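Local coordinates for protein beta-porphyranase B (Bacteroides plebeius, PDB 4AWD) that hydrolyses the sulfated red-seaweed polysaccharide porphyran at beta-1,4 linkages between beta-D-galactose and alpha-L-galactose-6-sulfate, releasing mostly disaccharides, at residues 143-148 against 294-299; 95-100 against 306-311; 81-86 against 115-120; 149-154 against 280-285. One frame throughout, in Å; residues are numbered along the deposited sequence.

Interaction 1 (143-148 against 294-299); sequences SLTTMS and QVPTAE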
loop_
_atom_site.group_PDB
_atom_site.type_symbol
_atom_site.label_atom_id
_atom_site.label_comp_id
_atom_site.label_asym_id
_atom_site.label_seq_id
_atom_site.Cartn_x
_atom_site.Cartn_y
_atom_site.Cartn_z
ATOM N N SER A 143 3.083 -10.696 -7.997
ATOM C CA SER A 143 2.524 -11.572 -9.026
ATOM C C SER A 143 3.278 -11.324 -10.326
ATOM O O SER A 143 3.704 -10.187 -10.571
ATOM C CB SER A 143 1.037 -11.288 -9.222
ATOM O OG SER A 143 0.838 -9.963 -9.691
ATOM N N LEU A 144 3.474 -12.378 -11.128
ATOM C CA LEU A 144 4.066 -12.258 -12.468
ATOM C C LEU A 144 2.962 -11.848 -13.439
ATOM O O LEU A 144 2.447 -12.642 -14.229
ATOM C CB LEU A 144 4.765 -13.551 -12.903
ATOM C CG LEU A 144 5.824 -13.422 -14.026
ATOM C CD1 LEU A 144 7.015 -12.609 -13.588
ATOM C CD2 LEU A 144 6.303 -14.782 -14.535
ATOM N N THR A 145 2.639 -10.565 -13.382
ATOM C CA THR A 145 1.381 -10.064 -13.869
ATOM C C THR A 145 1.552 -8.563 -14.048
ATOM O O THR A 145 2.428 -7.968 -13.413
ATOM C CB THR A 145 0.303 -10.396 -12.796
ATOM O OG1 THR A 145 -0.500 -11.515 -13.220
ATOM C CG2 THR A 145 -0.557 -9.230 -12.457
ATOM N N THR A 146 0.736 -7.960 -14.917
ATOM C CA THR A 146 0.731 -6.516 -15.094
ATOM C C THR A 146 -0.248 -5.790 -14.156
ATOM O O THR A 146 -0.617 -4.633 -14.402
ATOM C CB THR A 146 0.386 -6.116 -16.542
ATOM O OG1 THR A 146 -0.773 -6.830 -16.965
ATOM C CG2 THR A 146 1.557 -6.379 -17.512
ATOM N N MET A 147 -0.676 -6.474 -13.097
ATOM C CA MET A 147 -1.423 -5.849 -12.000
ATOM C C MET A 147 -0.490 -5.606 -10.813
ATOM O O MET A 147 0.498 -6.327 -10.624
ATOM C CB MET A 147 -2.639 -6.691 -11.595
ATOM C CG MET A 147 -3.790 -6.534 -12.566
ATOM S SD MET A 147 -5.211 -7.599 -12.277
ATOM C CE MET A 147 -5.841 -6.942 -10.728
ATOM N N SER A 148 -0.799 -4.576 -10.036
ATOM C CA SER A 148 0.094 -4.106 -8.979
ATOM C C SER A 148 0.183 -5.100 -7.831
ATOM O O SER A 148 -0.748 -5.871 -7.598
ATOM C CB SER A 148 -0.406 -2.772 -8.425
ATOM O OG SER A 148 -1.675 -2.961 -7.803
ATOM N N GLN A 294 -2.048 -2.927 -20.950
ATOM C CA GLN A 294 -1.962 -4.362 -21.258
ATOM C C GLN A 294 -2.185 -5.187 -19.993
ATOM O O GLN A 294 -1.275 -5.864 -19.478
ATOM C CB GLN A 294 -0.656 -4.731 -21.966
ATOM C CG GLN A 294 -0.483 -3.965 -23.274
ATOM C CD GLN A 294 0.751 -4.367 -24.034
ATOM O OE1 GLN A 294 1.051 -5.562 -24.168
ATOM N NE2 GLN A 294 1.478 -3.370 -24.561
ATOM N N VAL A 295 -3.416 -5.081 -19.499
ATOM C CA VAL A 295 -3.879 -5.761 -18.307
ATOM C C VAL A 295 -3.908 -7.259 -18.580
ATOM O O VAL A 295 -3.923 -7.672 -19.747
ATOM C CB VAL A 295 -5.283 -5.259 -17.877
ATOM C CG1 VAL A 295 -5.231 -3.773 -17.541
ATOM C CG2 VAL A 295 -6.323 -5.531 -18.968
ATOM N N PRO A 296 -3.879 -8.078 -17.508
ATOM C CA PRO A 296 -3.866 -9.546 -17.647
ATOM C C PRO A 296 -5.018 -10.080 -18.497
ATOM O O PRO A 296 -6.162 -9.650 -18.326
ATOM C CB PRO A 296 -3.993 -10.035 -16.204
ATOM C CG PRO A 296 -3.395 -8.919 -15.368
ATOM C CD PRO A 296 -3.766 -7.646 -16.098
ATOM N N THR A 297 -4.703 -10.963 -19.446
ATOM C CA THR A 297 -5.727 -11.675 -20.211
ATOM C C THR A 297 -6.061 -12.918 -19.419
ATOM O O THR A 297 -5.421 -13.184 -18.406
ATOM C CB THR A 297 -5.214 -12.161 -21.588
ATOM O OG1 THR A 297 -4.170 -13.130 -21.385
ATOM C CG2 THR A 297 -4.716 -11.008 -22.461
ATOM N N ALA A 298 -7.026 -13.702 -19.900
ATOM C CA ALA A 298 -7.309 -15.023 -19.335
ATOM C C ALA A 298 -6.061 -15.892 -19.284
ATOM O O ALA A 298 -5.744 -16.494 -18.242
ATOM C CB ALA A 298 -8.414 -15.723 -20.110
ATOM N N GLU A 299 -5.340 -15.936 -20.400
ATOM C CA GLU A 299 -4.140 -16.762 -20.483
ATOM C C GLU A 299 -3.050 -16.289 -19.542
ATOM O O GLU A 299 -2.327 -17.118 -18.978
ATOM C CB GLU A 299 -3.604 -16.818 -21.913
ATOM C CG GLU A 299 -2.249 -17.507 -22.047
ATOM C CD GLU A 299 -2.291 -19.000 -21.703
ATOM O OE1 GLU A 299 -3.373 -19.635 -21.800
ATOM O OE2 GLU A 299 -1.220 -19.536 -21.344
#

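Interaction 2 (95-100 against 306-311); sequences CLRIIN and KSTTYY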
loop_
_atom_site.group_PDB
_atom_site.type_symbol
_atom_site.label_atom_id
_atom_site.label_comp_id
_atom_site.label_asym_id
_atom_site.label_seq_id
_atom_site.Cartn_x
_atom_site.Cartn_y
_atom_site.Cartn_z
ATOM N N CYS A 95 1.439 -17.586 3.902
ATOM C CA CYS A 95 1.282 -16.335 3.151
ATOM C C CYS A 95 -0.148 -15.858 3.023
ATOM O O CYS A 95 -1.075 -16.656 2.833
ATOM C CB CYS A 95 1.854 -16.469 1.743
ATOM S SG CYS A 95 3.639 -16.525 1.659
ATOM N N LEU A 96 -0.321 -14.547 3.134
ATOM C CA LEU A 96 -1.502 -13.908 2.611
ATOM C C LEU A 96 -1.368 -13.968 1.091
ATOM O O LEU A 96 -0.329 -13.607 0.532
ATOM C CB LEU A 96 -1.590 -12.451 3.081
ATOM C CG LEU A 96 -2.695 -11.602 2.432
ATOM C CD1 LEU A 96 -4.101 -12.072 2.867
ATOM C CD2 LEU A 96 -2.495 -10.130 2.736
ATOM N N ARG A 97 -2.419 -14.442 0.433
ATOM C CA ARG A 97 -2.437 -14.571 -1.025
ATOM C C ARG A 97 -3.516 -13.695 -1.579
ATOM O O ARG A 97 -4.692 -13.859 -1.224
ATOM C CB ARG A 97 -2.770 -15.995 -1.440
ATOM C CG ARG A 97 -1.674 -16.988 -1.256
ATOM C CD ARG A 97 -2.279 -18.355 -1.292
ATOM N NE ARG A 97 -1.279 -19.416 -1.317
ATOM C CZ ARG A 97 -1.551 -20.651 -1.742
ATOM N NH1 ARG A 97 -2.787 -20.948 -2.172
ATOM N NH2 ARG A 97 -0.594 -21.580 -1.760
ATOM N N ILE A 98 -3.127 -12.773 -2.448
ATOM C CA ILE A 98 -4.108 -12.024 -3.229
ATOM C C ILE A 98 -3.960 -12.405 -4.691
ATOM O O ILE A 98 -2.983 -12.025 -5.331
ATOM C CB ILE A 98 -4.000 -10.483 -3.057
ATOM C CG1 ILE A 98 -4.031 -10.077 -1.565
ATOM C CG2 ILE A 98 -5.145 -9.818 -3.817
ATOM C CD1 ILE A 98 -3.814 -8.560 -1.306
ATOM N N ILE A 99 -4.917 -13.172 -5.203
ATOM C CA ILE A 99 -4.834 -13.700 -6.567
ATOM C C ILE A 99 -5.646 -12.830 -7.523
ATOM O O ILE A 99 -6.707 -12.304 -7.148
ATOM C CB ILE A 99 -5.241 -15.224 -6.641
ATOM C CG1 ILE A 99 -4.834 -15.848 -7.986
ATOM C CG2 ILE A 99 -6.738 -15.450 -6.299
ATOM C CD1 ILE A 99 -5.054 -17.384 -8.096
ATOM N N ASN A 100 -5.128 -12.652 -8.740
ATOM C CA ASN A 100 -5.854 -11.965 -9.817
ATOM C C ASN A 100 -6.522 -12.961 -10.750
ATOM O O ASN A 100 -5.879 -13.891 -11.237
ATOM C CB ASN A 100 -4.912 -11.069 -10.623
ATOM C CG ASN A 100 -4.077 -10.189 -9.746
ATOM O OD1 ASN A 100 -4.607 -9.481 -8.899
ATOM N ND2 ASN A 100 -2.762 -10.247 -9.918
ATOM N N LYS A 306 1.513 -17.979 -10.460
ATOM C CA LYS A 306 2.046 -16.802 -11.113
ATOM C C LYS A 306 1.133 -15.594 -10.952
ATOM O O LYS A 306 1.611 -14.477 -10.867
ATOM C CB LYS A 306 2.263 -17.089 -12.606
ATOM C CG LYS A 306 3.721 -17.206 -13.063
ATOM C CD LYS A 306 4.516 -18.343 -12.406
ATOM C CE LYS A 306 5.620 -18.814 -13.385
ATOM N NZ LYS A 306 6.676 -19.689 -12.795
ATOM N N SER A 307 -0.176 -15.820 -10.916
ATOM C CA SER A 307 -1.147 -14.720 -10.852
ATOM C C SER A 307 -1.385 -14.177 -9.441
ATOM O O SER A 307 -2.221 -13.298 -9.241
ATOM C CB SER A 307 -2.479 -15.169 -11.455
ATOM O OG SER A 307 -2.289 -15.665 -12.764
ATOM N N THR A 308 -0.637 -14.699 -8.476
ATOM C CA THR A 308 -0.826 -14.404 -7.058
ATOM C C THR A 308 0.275 -13.503 -6.504
ATOM O O THR A 308 1.458 -13.691 -6.810
ATOM C CB THR A 308 -0.879 -15.724 -6.255
ATOM O OG1 THR A 308 -1.973 -16.514 -6.736
ATOM C CG2 THR A 308 -1.056 -15.480 -4.768
ATOM N N THR A 309 -0.118 -12.519 -5.699
ATOM C CA THR A 309 0.843 -11.750 -4.929
ATOM C C THR A 309 0.897 -12.390 -3.559
ATOM O O THR A 309 -0.157 -12.659 -2.952
ATOM C CB THR A 309 0.447 -10.258 -4.801
ATOM O OG1 THR A 309 0.492 -9.618 -6.087
ATOM C CG2 THR A 309 1.405 -9.543 -3.868
ATOM N N TYR A 310 2.111 -12.629 -3.068
ATOM C CA TYR A 310 2.289 -13.290 -1.772
ATOM C C TYR A 310 2.834 -12.366 -0.700
ATOM O O TYR A 310 3.829 -11.669 -0.912
ATOM C CB TYR A 310 3.228 -14.483 -1.901
ATOM C CG TYR A 310 2.743 -15.584 -2.799
ATOM C CD1 TYR A 310 1.941 -16.608 -2.299
ATOM C CD2 TYR A 310 3.111 -15.623 -4.143
ATOM C CE1 TYR A 310 1.503 -17.636 -3.122
ATOM C CE2 TYR A 310 2.685 -16.650 -4.968
ATOM C CZ TYR A 310 1.886 -17.653 -4.455
ATOM O OH TYR A 310 1.448 -18.667 -5.272
ATOM N N TYR A 311 2.187 -12.371 0.456
ATOM C CA TYR A 311 2.696 -11.642 1.600
ATOM C C TYR A 311 2.979 -12.641 2.707
ATOM O O TYR A 311 2.052 -13.237 3.272
ATOM C CB TYR A 311 1.688 -10.587 2.073
ATOM C CG TYR A 311 1.261 -9.612 1.001
ATOM C CD1 TYR A 311 0.264 -9.947 0.077
ATOM C CD2 TYR A 311 1.848 -8.354 0.916
ATOM C CE1 TYR A 311 -0.131 -9.061 -0.904
ATOM C CE2 TYR A 311 1.455 -7.448 -0.078
ATOM C CZ TYR A 311 0.467 -7.811 -0.976
ATOM O OH TYR A 311 0.083 -6.917 -1.940
HETATM O O HOH W 1 -0.934 -8.584 -8.312
#

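Interaction 3 (81-86 against 115-120); sequences PATFKA and DKYRLA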
loop_
_atom_site.group_PDB
_atom_site.type_symbol
_atom_site.label_atom_id
_atom_site.label_comp_id
_atom_site.label_asym_id
_atom_site.label_seq_id
_atom_site.Cartn_x
_atom_site.Cartn_y
_atom_site.Cartn_z
ATOM N N PRO A 81 -9.974 -1.795 -15.649
ATOM C CA PRO A 81 -11.008 -2.824 -15.651
ATOM C C PRO A 81 -10.924 -3.887 -14.545
ATOM O O PRO A 81 -11.521 -4.971 -14.696
ATOM C CB PRO A 81 -10.817 -3.475 -17.029
ATOM C CG PRO A 81 -9.333 -3.246 -17.362
ATOM C CD PRO A 81 -8.783 -2.232 -16.397
ATOM N N ALA A 82 -10.213 -3.607 -13.449
ATOM C CA ALA A 82 -10.189 -4.554 -12.315
ATOM C C ALA A 82 -10.832 -3.991 -11.063
ATOM O O ALA A 82 -10.636 -2.834 -10.708
ATOM C CB ALA A 82 -8.773 -5.027 -12.000
ATOM N N THR A 83 -11.578 -4.827 -10.370
ATOM C CA THR A 83 -12.045 -4.450 -9.057
ATOM C C THR A 83 -11.509 -5.443 -8.009
ATOM O O THR A 83 -10.488 -6.110 -8.253
ATOM C CB THR A 83 -13.580 -4.232 -9.037
ATOM O OG1 THR A 83 -13.984 -3.815 -7.727
ATOM C CG2 THR A 83 -14.338 -5.477 -9.469
ATOM N N PHE A 84 -12.171 -5.538 -6.857
ATOM C CA PHE A 84 -11.671 -6.361 -5.750
ATOM C C PHE A 84 -12.743 -7.320 -5.244
ATOM O O PHE A 84 -13.885 -6.938 -5.061
ATOM C CB PHE A 84 -11.193 -5.482 -4.594
ATOM C CG PHE A 84 -10.448 -4.220 -5.032
ATOM C CD1 PHE A 84 -9.164 -4.301 -5.582
ATOM C CD2 PHE A 84 -11.003 -2.956 -4.812
ATOM C CE1 PHE A 84 -8.474 -3.139 -5.963
ATOM C CE2 PHE A 84 -10.363 -1.804 -5.200
ATOM C CZ PHE A 84 -9.079 -1.880 -5.766
ATOM N N LYS A 85 -12.371 -8.570 -5.015
ATOM C CA LYS A 85 -13.305 -9.509 -4.436
ATOM C C LYS A 85 -12.696 -10.208 -3.230
ATOM O O LYS A 85 -11.506 -10.519 -3.212
ATOM C CB LYS A 85 -13.750 -10.522 -5.479
ATOM C CG LYS A 85 -14.464 -9.921 -6.666
ATOM C CD LYS A 85 -15.840 -9.416 -6.273
ATOM C CE LYS A 85 -16.601 -8.984 -7.495
ATOM N NZ LYS A 85 -17.546 -7.890 -7.242
ATOM N N ALA A 86 -13.533 -10.462 -2.235
ATOM C CA ALA A 86 -13.126 -11.203 -1.044
ATOM C C ALA A 86 -12.598 -12.595 -1.383
ATOM O O ALA A 86 -11.629 -13.053 -0.777
ATOM C CB ALA A 86 -14.288 -11.294 -0.030
ATOM N N ASP A 115 -20.172 -3.486 -17.847
ATOM C CA ASP A 115 -19.002 -3.691 -18.697
ATOM C C ASP A 115 -17.759 -2.998 -18.148
ATOM O O ASP A 115 -16.744 -2.854 -18.846
ATOM C CB ASP A 115 -19.298 -3.177 -20.099
ATOM C CG ASP A 115 -20.590 -3.737 -20.661
ATOM O OD1 ASP A 115 -20.649 -4.963 -20.877
ATOM O OD2 ASP A 115 -21.549 -2.956 -20.864
ATOM N N LYS A 116 -17.844 -2.562 -16.897
ATOM C CA LYS A 116 -16.772 -1.796 -16.286
ATOM C C LYS A 116 -15.630 -2.721 -15.876
ATOM O O LYS A 116 -14.480 -2.397 -16.127
ATOM C CB LYS A 116 -17.302 -0.987 -15.101
ATOM C CG LYS A 116 -16.266 -0.105 -14.422
ATOM C CD LYS A 116 -16.898 0.901 -13.427
ATOM C CE LYS A 116 -17.777 1.950 -14.132
ATOM N NZ LYS A 116 -16.949 2.877 -14.968
ATOM N N TYR A 117 -15.958 -3.881 -15.295
ATOM C CA TYR A 117 -14.954 -4.799 -14.716
ATOM C C TYR A 117 -14.967 -6.208 -15.314
ATOM O O TYR A 117 -16.008 -6.854 -15.381
ATOM C CB TYR A 117 -15.137 -4.914 -13.192
ATOM C CG TYR A 117 -15.035 -3.594 -12.462
ATOM C CD1 TYR A 117 -13.835 -2.879 -12.450
ATOM C CD2 TYR A 117 -16.128 -3.069 -11.773
ATOM C CE1 TYR A 117 -13.723 -1.671 -11.788
ATOM C CE2 TYR A 117 -16.024 -1.866 -11.098
ATOM C CZ TYR A 117 -14.812 -1.169 -11.121
ATOM O OH TYR A 117 -14.686 0.026 -10.465
ATOM N N ARG A 118 -13.800 -6.676 -15.735
ATOM C CA ARG A 118 -13.646 -8.048 -16.221
ATOM C C ARG A 118 -12.469 -8.739 -15.556
ATOM O O ARG A 118 -12.169 -9.891 -15.862
ATOM C CB ARG A 118 -13.505 -8.090 -17.748
ATOM C CG ARG A 118 -12.240 -7.420 -18.264
ATOM C CD ARG A 118 -12.148 -7.455 -19.767
ATOM N NE ARG A 118 -10.765 -7.313 -20.223
ATOM C CZ ARG A 118 -10.205 -6.164 -20.607
ATOM N NH1 ARG A 118 -10.897 -5.018 -20.597
ATOM N NH2 ARG A 118 -8.940 -6.162 -21.012
ATOM N N LEU A 119 -11.802 -8.027 -14.655
ATOM C CA LEU A 119 -10.734 -8.599 -13.859
ATOM C C LEU A 119 -11.042 -8.417 -12.383
ATOM O O LEU A 119 -11.596 -7.388 -11.959
ATOM C CB LEU A 119 -9.382 -7.959 -14.212
ATOM C CG LEU A 119 -8.729 -8.327 -15.558
ATOM C CD1 LEU A 119 -7.629 -7.334 -15.915
ATOM C CD2 LEU A 119 -8.171 -9.747 -15.539
ATOM N N ALA A 120 -10.701 -9.424 -11.593
ATOM C CA ALA A 120 -10.847 -9.298 -10.154
ATOM C C ALA A 120 -9.497 -9.418 -9.452
ATOM O O ALA A 120 -8.731 -10.367 -9.688
ATOM C CB ALA A 120 -11.860 -10.299 -9.619
#

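Interaction 4 (149-154 against 280-285); sequences STFWLS and MFIHIV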
loop_
_atom_site.group_PDB
_atom_site.type_symbol
_atom_site.label_atom_id
_atom_site.label_comp_id
_atom_site.label_asym_id
_atom_site.label_seq_id
_atom_site.Cartn_x
_atom_site.Cartn_y
_atom_site.Cartn_z
ATOM N N SER A 149 1.321 -5.080 -7.139
ATOM C CA SER A 149 1.464 -5.688 -5.819
ATOM C C SER A 149 1.825 -4.519 -4.923
ATOM O O SER A 149 2.823 -3.855 -5.175
ATOM C CB SER A 149 2.593 -6.723 -5.799
ATOM O OG SER A 149 2.356 -7.768 -6.724
ATOM N N THR A 150 1.013 -4.249 -3.902
ATOM C CA THR A 150 1.234 -3.057 -3.092
ATOM C C THR A 150 1.084 -3.303 -1.594
ATOM O O THR A 150 0.457 -4.264 -1.173
ATOM C CB THR A 150 0.288 -1.904 -3.482
ATOM O OG1 THR A 150 -1.062 -2.311 -3.270
ATOM C CG2 THR A 150 0.464 -1.497 -4.934
ATOM N N PHE A 151 1.678 -2.401 -0.814
ATOM C CA PHE A 151 1.579 -2.372 0.637
ATOM C C PHE A 151 1.619 -0.901 1.009
ATOM O O PHE A 151 2.607 -0.215 0.718
ATOM C CB PHE A 151 2.770 -3.106 1.278
ATOM C CG PHE A 151 2.792 -3.047 2.789
ATOM C CD1 PHE A 151 1.723 -3.524 3.538
ATOM C CD2 PHE A 151 3.887 -2.540 3.463
ATOM C CE1 PHE A 151 1.736 -3.476 4.942
ATOM C CE2 PHE A 151 3.931 -2.509 4.856
ATOM C CZ PHE A 151 2.851 -2.963 5.602
ATOM N N TRP A 152 0.548 -0.414 1.634
ATOM C CA TRP A 152 0.413 1.002 1.942
ATOM C C TRP A 152 -0.576 1.303 3.049
ATOM O O TRP A 152 -1.326 0.431 3.491
ATOM C CB TRP A 152 0.023 1.800 0.690
ATOM C CG TRP A 152 -1.111 1.268 -0.130
ATOM C CD1 TRP A 152 -1.120 0.114 -0.875
ATOM C CD2 TRP A 152 -2.378 1.904 -0.356
ATOM N NE1 TRP A 152 -2.329 -0.017 -1.532
ATOM C CE2 TRP A 152 -3.115 1.069 -1.237
ATOM C CE3 TRP A 152 -2.963 3.098 0.096
ATOM C CZ2 TRP A 152 -4.417 1.388 -1.664
ATOM C CZ3 TRP A 152 -4.256 3.424 -0.337
ATOM C CH2 TRP A 152 -4.965 2.568 -1.213
ATOM N N LEU A 153 -0.565 2.557 3.480
ATOM C CA LEU A 153 -1.481 3.057 4.499
ATOM C C LEU A 153 -2.210 4.285 3.961
ATOM O O LEU A 153 -1.681 5.012 3.106
ATOM C CB LEU A 153 -0.738 3.423 5.791
ATOM C CG LEU A 153 -0.042 2.293 6.563
ATOM C CD1 LEU A 153 1.297 2.028 5.938
ATOM C CD2 LEU A 153 0.144 2.636 8.017
ATOM N N SER A 154 -3.419 4.505 4.474
ATOM C CA SER A 154 -4.269 5.579 4.019
ATOM C C SER A 154 -5.259 5.938 5.104
ATOM O O SER A 154 -5.486 5.156 6.034
ATOM C CB SER A 154 -5.049 5.115 2.786
ATOM O OG SER A 154 -5.513 6.211 2.029
ATOM N N MET A 280 -3.674 6.173 10.275
ATOM C CA MET A 280 -4.149 5.524 9.049
ATOM C C MET A 280 -4.551 4.075 9.265
ATOM O O MET A 280 -4.233 3.462 10.303
ATOM C CB MET A 280 -3.053 5.550 7.974
ATOM C CG MET A 280 -2.727 6.917 7.406
ATOM S SD MET A 280 -1.352 6.854 6.226
ATOM C CE MET A 280 -1.102 8.607 5.986
ATOM N N PHE A 281 -5.237 3.522 8.267
ATOM C CA PHE A 281 -5.404 2.070 8.154
ATOM C C PHE A 281 -4.391 1.487 7.167
ATOM O O PHE A 281 -3.820 2.219 6.353
ATOM C CB PHE A 281 -6.851 1.685 7.784
ATOM C CG PHE A 281 -7.396 2.382 6.565
ATOM C CD1 PHE A 281 -7.175 1.871 5.293
ATOM C CD2 PHE A 281 -8.175 3.522 6.695
ATOM C CE1 PHE A 281 -7.700 2.505 4.166
ATOM C CE2 PHE A 281 -8.701 4.167 5.585
ATOM C CZ PHE A 281 -8.466 3.656 4.319
ATOM N N ILE A 282 -4.155 0.176 7.257
ATOM C CA ILE A 282 -3.318 -0.534 6.276
ATOM C C ILE A 282 -4.177 -0.923 5.074
ATOM O O ILE A 282 -5.281 -1.450 5.250
ATOM C CB ILE A 282 -2.711 -1.841 6.868
ATOM C CG1 ILE A 282 -1.907 -1.570 8.147
ATOM C CG2 ILE A 282 -1.859 -2.577 5.833
ATOM C CD1 ILE A 282 -0.475 -1.167 7.901
ATOM N N HIS A 283 -3.688 -0.652 3.866
ATOM C CA HIS A 283 -4.271 -1.227 2.655
ATOM C C HIS A 283 -3.324 -2.215 1.980
ATOM O O HIS A 283 -2.133 -1.953 1.829
ATOM C CB HIS A 283 -4.657 -0.140 1.659
ATOM C CG HIS A 283 -6.137 -0.005 1.447
ATOM N ND1 HIS A 283 -6.706 1.108 0.861
ATOM C CD2 HIS A 283 -7.164 -0.843 1.736
ATOM C CE1 HIS A 283 -8.017 0.948 0.796
ATOM N NE2 HIS A 283 -8.321 -0.225 1.321
ATOM N N ILE A 284 -3.841 -3.359 1.576
ATOM C CA ILE A 284 -3.019 -4.315 0.853
ATOM C C ILE A 284 -3.768 -4.641 -0.436
ATOM O O ILE A 284 -4.808 -5.276 -0.403
ATOM C CB ILE A 284 -2.704 -5.584 1.688
ATOM C CG1 ILE A 284 -2.285 -5.208 3.118
ATOM C CG2 ILE A 284 -1.604 -6.394 1.000
ATOM C CD1 ILE A 284 -2.046 -6.381 4.074
ATOM N N VAL A 285 -3.239 -4.182 -1.564
ATOM C CA VAL A 285 -4.051 -4.044 -2.773
ATOM C C VAL A 285 -3.396 -4.573 -4.050
ATOM O O VAL A 285 -2.207 -4.403 -4.281
ATOM C CB VAL A 285 -4.449 -2.565 -2.991
ATOM C CG1 VAL A 285 -5.110 -2.366 -4.338
ATOM C CG2 VAL A 285 -5.373 -2.102 -1.877
#

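Interaction 1 (143-148 against 294-299)
The backbone carbonyl of Gln294 is gripped by two donors, one of them the hydroxyl of Thr146, whose OG1 gives its hydrogen bond to Gln294 O over 2.7 Å; the other is Arg187. The hydroxyl approaches at an angle of 135° to the C=O bond, tilted 17° from the carbonyl plane. Thr146 can reach it because OG1 is turned between its own backbone N and carbonyl carbon (chi1 48°), while CG2 stays beside the backbone N. The same hydroxyl leans on the proline ring, with OG1 of Thr146 3.2 Å from Pro296 CD. Met147 packs on the same puckered ring. Its chain runs across the proline at about a right angle, Met147 CG lying 3.7 Å from Pro296 CG and Met147 SD 3.8 Å from Pro296 CG. One polar bond and a small apolar contact thus join the loops. No regular strand pairing links 143-148 to 294-299: the first connects strand 134-141 to strand 149-163, the second lies between strands 281-285 and 308-321, and Pro296 also rests on Leu119 of strand 117-126, with Asn100 of strand 95-107 touching Met147.

Interaction 2 (95-100 against 306-311)
Tyr311 and Leu96 stand side by side on one face of a two-strand ladder, pointing the same way, and Leu96 CD2 settles 3.8 Å from Tyr311 CD1. Further along the ring, Ile98 CD1 comes 3.7 Å from Tyr311 CE1, so the tyrosine fills the hollow beside two aliphatic knobs. Its CG lies beside the backbone N (chi1 -56°), which lays the ring back along the neighbouring strand, and its hydroxyl bonds to Thr150 O. On the other face Tyr310 is packed differently: Arg97 CG comes within 3.7 Å of Tyr310 CE1, Cys95 CB meets the ring at its edge, and the methyl of Thr308 lies over one ring face, toward the rim. Ile99 fits its CG1 against Thr308 OG1, which is bonded to Lys304 O. Between the two faces, paired amides of Leu96 with Tyr311 and Ile98 with Thr309 hold the register, the Thr309 N to Ile98 O bond being 2.9 Å. At the ladder's end a water joins Asn100 ND2 to Thr309 OG1, which also bonds to Ser149 OG. These hydrogen-bonded pairs, alternating with non-hydrogen-bonded Arg97-Tyr310 and Ile99-Thr308, mark an antiparallel sheet, here in the GH16 beta-sandwich, or jelly roll.

Interaction 3 (81-86 against 115-120)
Thr83 lies across the ring of Tyr117 at about a right angle, and its side chain can be followed atom by atom. CB of Thr83 sits almost squarely over the ring, 3.6 Å from the Tyr117 centroid and 7° off the normal, a CH-pi contact. From there the methyl CG2 of Thr83, turned between the backbone N and the carbonyl carbon, drops onto the near end of the ring, 3.6 Å from Tyr117 CG. The other branch, OG1, stands anti to the backbone N (chi1 -178°) and bonds to the amide of Gly78, whose carbonyl accepts from the Tyr117 hydroxyl. The opposite face of the tyrosine is covered by Lys116 CG, so the ring is held between an aliphatic chain and a threonine. Backbone bonds run alongside. Pro81 O accepts from two successive amides, Arg118 N at 3.0 Å and Leu119 N at 3.1 Å, and Thr83 N then bonds to Leu119 O. Beyond these, Ala82 CB packs 3.7 Å from Leu119 CB. Pro81, preceded by a cis peptide, has its CB 3.9 Å from Arg118 NH1, the side chains running side by side. Lys116 and Tyr117 form a classic beta bulge opposite Glu107, and the short strand 82-84 pairs in parallel with 117-120, the axes splayed by 54°: a parallel edge on an otherwise largely antiparallel GH16 sheet, close to Arg79 and Glu287, which by similarity bind substrate.

Interaction 4 (149-154 against 280-285)
Strands 149-154 and 281-285 run antiparallel, their axes 4.5 Å apart at closest and their directions 148° apart. Trp152 with His283 and Ser154 with Phe281 are hydrogen-bonded pairs, while Leu153 and Ile282 form the non-hydrogen-bonded pair between them. The His283 N to Trp152 O bond is short, 2.6 Å. At the far end Val285 O takes the hydroxyl of Thr150, Thr150 OG1 to Val285 O 2.6 Å, together with a weak bond from the Thr150 amide. The contact's centre lies about 3 Å from that of the chain, within the GH16 beta-sandwich, whose concave sheet carries the substrate cleft; Trp152 touches Glu176, the probable nucleophile. Trp152 swings its CG between the backbone N and carbonyl carbon (chi1 48°), bringing the indole back over its partner strand. His283 CB lies over the six-membered ring of Trp152, 3.5 Å from its centroid, the two ring planes oblique at 58°, and Val285 CB meets the indole edge near NE1. The imidazole is lodged between Phe281 CE1 over one face and Val285 CG2 near the rim of the other, and its NE2 bonds to Ser72 OG. On the opposite face of the pair, Leu153 and Ile282 point the same way, Leu153 CG 3.7 Å from Ile282 CD1, with Met280 SD 3.5 Å from Leu153 CB. Ser154 O sits over one face of the Phe281 ring.

The four contacts illustrate how one GH16 beta-sandwich is stitched together by segments far apart in sequence. Along the chain, interaction 3 closes before interactions 1 and 4 open; interaction 4 falls within the span of 1, and both within that of 2. Interactions 2 and 3 each use one of the neighbouring strands 95-107 and 117-126, and their segments alternate along the chain. Strand 117-126 also pairs with 281-285 of interaction 4, whose centre is about 15 Å from that of interaction 2; the two meet where Tyr311 packs on Ile284. Interaction 1, centred about 12 Å from interaction 2 and 13 Å from 3, ties loops to both. Interaction 4 lies at the probable active site, with side chains of 1 and 3 about 6 Å from that of Glu287.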